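Local atomic coordinates of uncharacterized protein DUF1470 (Jannaschia sp. CCS1, PDB entry 3H0N), a protein that is of unknown function but carries a treble-clef zinc finger beside a domain of new fold, and possibly acts as a transcription regulator. Residues 3-6 / 12-15. Residues are numbered along the deposited sequence; the frame is centred on the assembly and turned at random.
Sequences NLDS and LRVS
A type I beta turn, N3 to S6, sits against the first turns of helix 10-22, where L4 and S6 meet R13. R13 spends one nitrogen, NH1, on two backbone carbonyls of the turn. NH1 donates to L4 O at 2.6 Å. It also donates to S6 O at 2.8 Å, and both bonds are fairly straight. Both oxygens lie at the edge of the guanidinium, near its plane. Seen from the carbonyls, NH1 is tilted 23° from the L4 plane and stands above that of S6. The R13 chain is extended through chi2 and then bends at chi3 (61°), which brings the edge of the guanidinium to the carbonyl oxygens. Its NH2 forms a salt bridge with D47, so two of its nitrogens are engaged. The D5 carboxylate crosses the R13 chain, with OD1 3.6 Å from CD. OD1 lies well out of the guanidinium plane and no N-H points at it, so any attraction is one of charge alone. The turn is also braced from within: N3 O accepts from S6 N and S6 OG, and N3 OD1 takes D5 N at 2.8 Å in an Asx turn. The loop ahead of helix 10-22 thus folds back onto that helix, which packs against helix 121-138. Next to the polar grip, L4 CD1 meets L12 CD2 at 3.6 Å, the two side chains crossing at about a right angle. L12 also touches L133 and E136 of helix 121-138. A leucine in place of R13 would probably leave both turn carbonyls without this donor and D47 without its cationic mate.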
loop_
_atom_site.group_PDB
_atom_site.type_symbol
_atom_site.label_atom_id
_atom_site.label_comp_id
_atom_site.label_asym_id
_atom_site.label_seq_id
_atom_site.Cartn_x
_atom_site.Cartn_y
_atom_site.Cartn_z
ATOM N N ASN A 3 12.400 -5.968 -0.765
ATOM C CA ASN A 3 13.362 -5.378 -1.687
ATOM C C ASN A 3 13.240 -3.882 -1.658
ATOM O O ASN A 3 12.360 -3.258 -2.250
ATOM C CB ASN A 3 13.176 -5.933 -3.106
ATOM C CG ASN A 3 14.119 -5.316 -4.135
ATOM O OD1 ASN A 3 14.968 -4.492 -3.853
ATOM N ND2 ASN A 3 13.929 -5.725 -5.380
ATOM N N LEU A 4 14.157 -3.306 -0.921
ATOM C CA LEU A 4 14.228 -1.896 -0.743
ATOM C C LEU A 4 14.416 -1.090 -2.054
ATOM O O LEU A 4 14.077 0.071 -2.120
ATOM C CB LEU A 4 15.327 -1.636 0.275
ATOM C CG LEU A 4 15.458 -0.257 0.786
ATOM C CD1 LEU A 4 14.155 0.265 1.437
ATOM C CD2 LEU A 4 16.592 -0.268 1.846
ATOM N N ASP A 5 14.900 -1.741 -3.140
ATOM C CA ASP A 5 15.079 -1.097 -4.451
ATOM C C ASP A 5 13.855 -1.195 -5.372
ATOM O O ASP A 5 13.885 -0.666 -6.495
ATOM C CB ASP A 5 16.287 -1.697 -5.216
ATOM C CG ASP A 5 17.615 -1.121 -4.770
ATOM O OD1 ASP A 5 17.631 -0.164 -3.976
ATOM O OD2 ASP A 5 18.664 -1.638 -5.201
ATOM N N SER A 6 12.826 -1.905 -4.931
ATOM C CA SER A 6 11.663 -2.101 -5.747
ATOM C C SER A 6 10.859 -0.820 -5.833
ATOM O O SER A 6 10.925 0.082 -4.999
ATOM C CB SER A 6 10.790 -3.205 -5.168
ATOM O OG SER A 6 10.210 -2.840 -3.981
ATOM N N LEU A 12 9.947 4.561 1.059
ATOM C CA LEU A 12 10.878 4.195 2.138
ATOM C C LEU A 12 12.313 4.469 1.748
ATOM O O LEU A 12 13.107 5.090 2.512
ATOM C CB LEU A 12 10.699 2.706 2.530
ATOM C CG LEU A 12 11.661 2.122 3.568
ATOM C CD1 LEU A 12 11.499 2.857 4.914
ATOM C CD2 LEU A 12 11.410 0.621 3.720
ATOM N N ARG A 13 12.695 4.035 0.550
ATOM C CA ARG A 13 14.067 4.166 0.088
ATOM C C ARG A 13 14.472 5.621 -0.074
ATOM O O ARG A 13 15.545 6.029 0.385
ATOM C CB ARG A 13 14.214 3.458 -1.258
ATOM C CG ARG A 13 15.576 3.569 -1.898
ATOM C CD ARG A 13 15.683 2.816 -3.208
ATOM N NE ARG A 13 14.793 3.242 -4.282
ATOM C CZ ARG A 13 13.619 2.658 -4.644
ATOM N NH1 ARG A 13 13.061 1.651 -3.989
ATOM N NH2 ARG A 13 12.992 3.151 -5.702
ATOM N N VAL A 14 13.629 6.410 -0.714
ATOM C CA VAL A 14 13.942 7.807 -0.936
ATOM C C VAL A 14 13.980 8.537 0.413
ATOM O O VAL A 14 14.823 9.401 0.630
ATOM C CB VAL A 14 12.951 8.440 -1.914
ATOM C CG1 VAL A 14 13.068 9.967 -1.961
ATOM C CG2 VAL A 14 13.154 7.891 -3.330
ATOM N N SER A 15 13.092 8.184 1.340
ATOM C CA SER A 15 13.090 8.829 2.669
ATOM C C SER A 15 14.446 8.630 3.362
ATOM O O SER A 15 15.049 9.584 3.851
ATOM C CB SER A 15 12.022 8.216 3.584
ATOM O OG SER A 15 10.710 8.568 3.188
#